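PDB 2CVH: DNA repair and recombination protein RadB from Thermococcus kodakarensis, which probably takes part in DNA repair and homologous recombination, binding DNA and ATP but hydrolysing ATP only very weakly. Local coordinates for residues Q136-L139 with W140-R143; R199-P202 with E203-A207; F209-E213 with R214-D218. All blocks are in the same frame, centred on the assembly; numbering follows the deposited sequence.

Contact 1 (Q136-L139 with W140-R143); sequences QVLL and WIAR
Leu139 and Arg143 meet one turn apart on the outer side of helix 128-145. The leucine presents its two methyls to the guanidinium. CD1 stands 4.0 Å above the guanidinium plane of Arg143, displaced toward the rim. CD2 comes within 4.0 Å of NH2 of Arg143. Leu139 CG is anti to the backbone N (chi1 -178°), which aims the branched end along the helix at the arginine. Arg143 is bent at chi2 and chi3, and the two side chains cross obliquely. Replacing Leu139 with alanine would remove both methyls and would probably leave the guanidinium free to turn, with its apolar support gone. Lower down, Leu139 O accepts a hydrogen bond from the backbone N of Arg143.

A second pair lies on the buried side. Val137 CG1 touches Ile141 CD1 at 4.1 Å, and Leu138 CD2 reaches the same methyl more loosely. Val137 O sits beneath this pair. It accepts Ile141 N at 2.8 Å in a nearly straight hydrogen bond (164°). Trp140 CB is also close to this oxygen, at 3.1 Å, while the indole leads away from Gln136-Leu139. The remaining links, Trp140 N to Gln136 O and Ala142 N to Leu138 O, complete the regular i to i+4 ladder of an alpha helix. That ladder spaces the side chains one turn apart and so sets both pairs.

Further out, Gln136 OE1 takes a weak hydrogen bond from Arg175 NE. The helix is the connection of a beta-alpha-beta unit between strands 106-112 and 149-153. Val137 and Trp140 touch Lys99 of helix 90-101, and Ile141 touches Leu98. Leu138 and Ala142 rest on Val149 of strand 149-153.

Contact 2 (R199-P202 with E203-A207); sequences RFRP and EGLMA
Arg201 NE gives its hydrogen to the main-chain oxygen of Leu12, and the same guanidinium reaches across to Leu205. Its NH2 comes 3.8 Å from Leu205 CD2. The two side chains run at about a right angle to each other, so the leucine offers one methyl and not its whole length. Arg201 is folded, with bends at chi2 (-66°) and chi3 (-61°). These bends bring the guanidinium back alongside its own neighbour, and Pro202 CD lies 3.6 Å above the guanidinium plane, displaced toward the rim.

The proline ring also meets Leu205. Pro202 CB touches Leu205 CD2 at 3.8 Å and CD1 at 4.1 Å, so it faces both methyls of the fork. CD2 thus touches both the ring carbon and the arginine nitrogen, which lie about a right angle apart as seen from it. Leu205 CB in turn lies 3.9 Å from Pro202 O. Glu203 CG passes 3.8 Å from Arg201 O, and the chain is extended beyond CG. Its OE1 accepts the backbone N-H of His198.

The backbone makes this possible by turning at Glu203 and Gly204. Pro202 CA and Leu205 CA end up 6.5 Å apart. Gly204 has a positive phi of 89°, where a side chain would press on the carbonyl oxygen of Glu203. The turn brings the chain from the loop after strand 190-197 into strand 206-212, and Gly204 and Leu205 pair with Leu195 through backbone hydrogen bonds.

Chemically, the contacts across this turn are van der Waals ones, methyl to ring carbon and methyl to guanidinium nitrogen. The leucine-proline patch is small and lies at the surface. The polar ends of Arg201 and Glu203 are held outside the turn, by Leu12 O and His198 N, which leaves apolar contact to join Pro202 and Leu205.

Contact 3 (F209-E213 with R214-D218); sequences FRITE and RGIED
Phe209 and Ile216 form the tightly packed side of this beta hairpin. Phe209 CD2 lies 3.5 Å from Ile216 CG2, and CE2 lies 3.6 Å from CD1 of the same isoleucine. Ile211 CG1 meets Ile216 CG1 more loosely, at 4.3 Å. Ile216 is backed by Thr35, Leu36 and Gln39 of helix 33-44. Arg210 and Glu217 are a hydrogen-bonded antiparallel pair, with both backbone bonds at 2.8 Å. A type I turn from Thr212 to Gly215 closes the hairpin.

The other face carries Arg210, Thr212 and Glu217, and is polar and partly exposed. Thr212 OG1 donates to Glu217 OE1 at 2.5 Å, on the anti lone pair. The same hydroxyl oxygen accepts Arg214 N, forming an ST turn. With chi1 at 70°, OG1 sits between its own N and carbonyl carbon, within reach of both partners. Arg214 NH1 makes a salt bridge to Glu217 OE2 at 3.2 Å, from above the carboxylate plane. Arg210 lays its guanidinium over Glu217 CB, and NE bonds to Asp218 O at 3.0 Å. A water donates to that same oxygen and weakly accepts from Arg210 NH2.

Glu217 thus has one oxygen held by a hydroxyl and the other by an arginine. Arg210 adds only a loose, long ion pair, with NH1 3.9 Å from OE1. These partners would be expected to stabilise the carboxylate's negative charge.

The three contacts follow one another along the chain. Contacts 2 and 3 share strand 206-212: contact 2 leads into it, and contact 3 closes the hairpin at its far end with the edge strand 215-218. Their centres are about 21 Å apart. Contact 1 lies elsewhere, on helix 128-145. Its centre is about 30 Å from that of contact 3, on the opposite side of the chain's centre. Its nearest atoms are about 8 Å from contact 2, without touching. Only contact 3 approaches the predicted ATP-binding loop, where the nearest atoms of the Ile211 side chain and Gly32 are about 4 Å apart. Contacts 1 and 2 lie away from that site.

Contact 1 (Q136-L139 with W140-R143)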
# COMPACT_ATOMS: atom_id res chain seq x y z
N GLN A 136 14.93 -0.86 1.50
CA GLN A 136 15.87 0.24 1.56
C GLN A 136 15.81 1.09 0.30
O GLN A 136 15.86 2.32 0.38
CB GLN A 136 17.29 -0.24 1.83
CG GLN A 136 17.60 -0.36 3.32
CD GLN A 136 17.12 0.86 4.11
OE1 GLN A 136 16.27 0.74 5.00
NE2 GLN A 136 17.66 2.04 3.78
N VAL A 137 15.72 0.45 -0.87
CA VAL A 137 15.63 1.20 -2.11
C VAL A 137 14.34 2.03 -2.09
O VAL A 137 14.35 3.22 -2.42
CB VAL A 137 15.68 0.27 -3.36
CG1 VAL A 137 15.51 1.09 -4.66
CG2 VAL A 137 17.01 -0.46 -3.38
N LEU A 138 13.25 1.44 -1.61
CA LEU A 138 11.98 2.15 -1.54
C LEU A 138 12.06 3.34 -0.58
O LEU A 138 11.53 4.42 -0.88
CB LEU A 138 10.83 1.20 -1.15
CG LEU A 138 10.50 0.18 -2.25
CD1 LEU A 138 9.57 -0.92 -1.73
CD2 LEU A 138 9.90 0.90 -3.47
N LEU A 139 12.71 3.16 0.57
CA LEU A 139 12.85 4.27 1.53
C LEU A 139 13.70 5.38 0.89
O LEU A 139 13.39 6.57 1.01
CB LEU A 139 13.49 3.80 2.86
CG LEU A 139 13.63 4.88 3.95
CD1 LEU A 139 12.29 5.48 4.36
CD2 LEU A 139 14.31 4.27 5.14
N TRP A 140 14.73 4.97 0.16
CA TRP A 140 15.62 5.89 -0.57
C TRP A 140 14.76 6.68 -1.57
O TRP A 140 14.83 7.92 -1.63
CB TRP A 140 16.64 5.03 -1.32
CG TRP A 140 17.92 5.69 -1.72
CD1 TRP A 140 18.33 6.97 -1.45
CD2 TRP A 140 18.98 5.08 -2.47
NE1 TRP A 140 19.59 7.18 -1.98
CE2 TRP A 140 20.01 6.04 -2.61
CE3 TRP A 140 19.16 3.81 -3.04
CZ2 TRP A 140 21.21 5.77 -3.30
CZ3 TRP A 140 20.35 3.54 -3.73
CH2 TRP A 140 21.35 4.52 -3.85
N ILE A 141 13.96 5.97 -2.36
CA ILE A 141 13.08 6.64 -3.34
C ILE A 141 12.14 7.61 -2.63
O ILE A 141 12.01 8.78 -3.04
CB ILE A 141 12.24 5.62 -4.20
CG1 ILE A 141 13.15 4.82 -5.13
CG2 ILE A 141 11.16 6.34 -5.01
CD1 ILE A 141 12.49 3.59 -5.74
N ALA A 142 11.52 7.16 -1.53
CA ALA A 142 10.59 7.99 -0.78
C ALA A 142 11.26 9.25 -0.25
O ALA A 142 10.68 10.34 -0.25
CB ALA A 142 9.98 7.18 0.35
N ARG A 143 12.49 9.11 0.19
CA ARG A 143 13.21 10.26 0.73
C ARG A 143 13.72 11.23 -0.32
O ARG A 143 13.68 12.45 -0.12
CB ARG A 143 14.35 9.80 1.61
CG ARG A 143 13.86 8.91 2.67
CD ARG A 143 13.94 9.57 3.99
NE ARG A 143 14.91 8.84 4.78
CZ ARG A 143 14.67 8.40 6.00
NH1 ARG A 143 13.49 8.63 6.56
NH2 ARG A 143 15.62 7.72 6.63

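Contact 2 (R199-P202 with E203-A207)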
# COMPACT_ATOMS: atom_id res chain seq x y z
N ARG A 199 4.33 7.23 13.46
CA ARG A 199 5.35 8.08 14.03
C ARG A 199 4.88 9.10 15.03
O ARG A 199 5.63 9.44 15.95
CB ARG A 199 6.13 8.74 12.89
CG ARG A 199 6.88 7.72 12.03
CD ARG A 199 6.45 7.78 10.58
NE ARG A 199 6.52 9.14 10.05
CZ ARG A 199 5.46 9.84 9.68
NH1 ARG A 199 4.24 9.31 9.76
NH2 ARG A 199 5.62 11.08 9.23
N PHE A 200 3.67 9.62 14.86
CA PHE A 200 3.19 10.63 15.79
C PHE A 200 1.73 10.47 16.18
O PHE A 200 1.32 10.95 17.23
CB PHE A 200 3.47 12.04 15.25
CG PHE A 200 2.64 12.41 14.04
CD1 PHE A 200 1.42 13.07 14.20
CD2 PHE A 200 3.05 12.07 12.75
CE1 PHE A 200 0.61 13.38 13.10
CE2 PHE A 200 2.25 12.38 11.64
CZ PHE A 200 1.03 13.03 11.82
N ARG A 201 0.94 9.82 15.34
CA ARG A 201 -0.48 9.63 15.63
C ARG A 201 -0.63 8.52 16.65
O ARG A 201 0.14 7.55 16.61
CB ARG A 201 -1.23 9.20 14.36
CG ARG A 201 -1.55 10.32 13.36
CD ARG A 201 -2.53 11.29 13.96
NE ARG A 201 -3.79 10.65 14.31
CZ ARG A 201 -4.67 11.12 15.19
NH1 ARG A 201 -4.42 12.25 15.85
NH2 ARG A 201 -5.83 10.50 15.36
N PRO A 202 -1.59 8.65 17.59
CA PRO A 202 -1.79 7.60 18.60
C PRO A 202 -2.02 6.24 17.93
O PRO A 202 -2.77 6.13 16.95
CB PRO A 202 -3.03 8.07 19.35
CG PRO A 202 -2.87 9.55 19.34
CD PRO A 202 -2.43 9.83 17.90
N GLU A 203 -1.33 5.23 18.43
CA GLU A 203 -1.41 3.89 17.90
C GLU A 203 -2.56 3.12 18.52
O GLU A 203 -3.00 3.43 19.62
CB GLU A 203 -0.07 3.20 18.09
CG GLU A 203 1.06 3.94 17.38
CD GLU A 203 2.40 3.25 17.51
OE1 GLU A 203 3.37 3.73 16.89
OE2 GLU A 203 2.51 2.24 18.21
N GLY A 204 -3.04 2.12 17.80
CA GLY A 204 -4.15 1.32 18.26
C GLY A 204 -5.50 1.90 17.84
O GLY A 204 -6.52 1.22 17.99
N LEU A 205 -5.52 3.17 17.41
CA LEU A 205 -6.75 3.80 16.96
C LEU A 205 -7.29 3.16 15.66
O LEU A 205 -6.56 2.48 14.95
CB LEU A 205 -6.59 5.32 16.84
CG LEU A 205 -6.93 6.19 18.06
CD1 LEU A 205 -6.28 5.62 19.32
CD2 LEU A 205 -6.47 7.62 17.82
N MET A 206 -8.58 3.38 15.37
CA MET A 206 -9.27 2.78 14.23
C MET A 206 -10.09 3.76 13.43
O MET A 206 -10.49 4.79 13.94
CB MET A 206 -10.29 1.75 14.72
CG MET A 206 -9.77 0.79 15.74
SD MET A 206 -11.13 0.02 16.62
CE MET A 206 -10.50 -1.59 16.51
N ALA A 207 -10.45 3.33 12.22
CA ALA A 207 -11.27 4.12 11.30
C ALA A 207 -12.12 3.11 10.55
O ALA A 207 -11.60 2.12 10.01
CB ALA A 207 -10.39 4.89 10.32

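Contact 3 (F209-E213 with R214-D218)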
# COMPACT_ATOMS: atom_id res chain seq x y z
N PHE A 209 -14.71 2.10 7.47
CA PHE A 209 -14.95 2.55 6.12
C PHE A 209 -15.70 1.45 5.39
O PHE A 209 -15.88 0.36 5.94
CB PHE A 209 -13.61 2.93 5.42
CG PHE A 209 -12.67 1.75 5.19
CD1 PHE A 209 -11.78 1.33 6.19
CD2 PHE A 209 -12.64 1.09 3.96
CE1 PHE A 209 -10.88 0.29 5.95
CE2 PHE A 209 -11.73 0.05 3.72
CZ PHE A 209 -10.85 -0.35 4.72
N ARG A 210 -16.18 1.73 4.18
CA ARG A 210 -16.87 0.72 3.38
C ARG A 210 -16.38 0.73 1.93
O ARG A 210 -15.99 1.76 1.41
CB ARG A 210 -18.40 0.88 3.44
CG ARG A 210 -18.88 2.23 3.07
CD ARG A 210 -20.36 2.42 3.27
NE ARG A 210 -20.70 3.84 3.23
CZ ARG A 210 -21.29 4.46 2.20
NH1 ARG A 210 -21.61 3.79 1.11
NH2 ARG A 210 -21.58 5.75 2.29
N ILE A 211 -16.29 -0.45 1.35
CA ILE A 211 -15.88 -0.60 -0.03
C ILE A 211 -17.15 -0.49 -0.84
O ILE A 211 -18.07 -1.29 -0.65
CB ILE A 211 -15.23 -1.97 -0.29
CG1 ILE A 211 -13.92 -2.07 0.56
CG2 ILE A 211 -15.00 -2.16 -1.82
CD1 ILE A 211 -13.19 -3.41 0.46
N THR A 212 -17.22 0.53 -1.69
CA THR A 212 -18.37 0.78 -2.55
C THR A 212 -17.93 0.88 -4.01
O THR A 212 -16.78 0.64 -4.34
CB THR A 212 -19.06 2.08 -2.20
OG1 THR A 212 -18.23 3.19 -2.59
CG2 THR A 212 -19.36 2.15 -0.71
N GLU A 213 -18.87 1.24 -4.88
CA GLU A 213 -18.58 1.39 -6.29
C GLU A 213 -17.63 2.56 -6.49
O GLU A 213 -16.87 2.57 -7.46
CB GLU A 213 -19.86 1.62 -7.08
CG GLU A 213 -20.60 0.35 -7.43
CD GLU A 213 -21.54 -0.14 -6.33
OE1 GLU A 213 -22.74 -0.31 -6.63
OE2 GLU A 213 -21.10 -0.35 -5.18
N ARG A 214 -17.66 3.53 -5.57
CA ARG A 214 -16.80 4.71 -5.65
C ARG A 214 -15.40 4.48 -5.10
O ARG A 214 -14.59 5.41 -5.10
CB ARG A 214 -17.41 5.89 -4.91
CG ARG A 214 -18.86 6.12 -5.20
CD ARG A 214 -19.36 7.38 -4.50
NE ARG A 214 -18.68 8.58 -4.99
CZ ARG A 214 -18.52 9.68 -4.28
NH1 ARG A 214 -18.98 9.74 -3.04
NH2 ARG A 214 -17.85 10.72 -4.78
N GLY A 215 -15.11 3.27 -4.64
CA GLY A 215 -13.80 2.98 -4.08
C GLY A 215 -13.95 2.66 -2.60
O GLY A 215 -14.40 1.58 -2.21
N ILE A 216 -13.63 3.63 -1.75
CA ILE A 216 -13.72 3.46 -0.32
C ILE A 216 -14.37 4.70 0.23
O ILE A 216 -14.04 5.81 -0.15
CB ILE A 216 -12.32 3.23 0.31
CG1 ILE A 216 -11.99 1.73 0.26
CG2 ILE A 216 -12.27 3.76 1.74
CD1 ILE A 216 -10.56 1.40 0.58
N GLU A 217 -15.37 4.49 1.07
CA GLU A 217 -16.11 5.61 1.63
C GLU A 217 -16.24 5.53 3.14
O GLU A 217 -15.99 4.50 3.75
CB GLU A 217 -17.51 5.68 1.00
CG GLU A 217 -17.46 5.93 -0.50
CD GLU A 217 -18.82 6.19 -1.11
OE1 GLU A 217 -19.36 5.29 -1.75
OE2 GLU A 217 -19.35 7.31 -0.96
N ASP A 218 -16.57 6.67 3.73
CA ASP A 218 -16.83 6.72 5.14
C ASP A 218 -18.17 6.02 5.31
O ASP A 218 -19.01 5.99 4.40
CB ASP A 218 -16.91 8.16 5.61
CG ASP A 218 -15.57 8.79 5.70
OD1 ASP A 218 -14.81 8.35 6.58
OD2 ASP A 218 -15.25 9.67 4.87
O HOH W 1 -20.73 7.88 3.18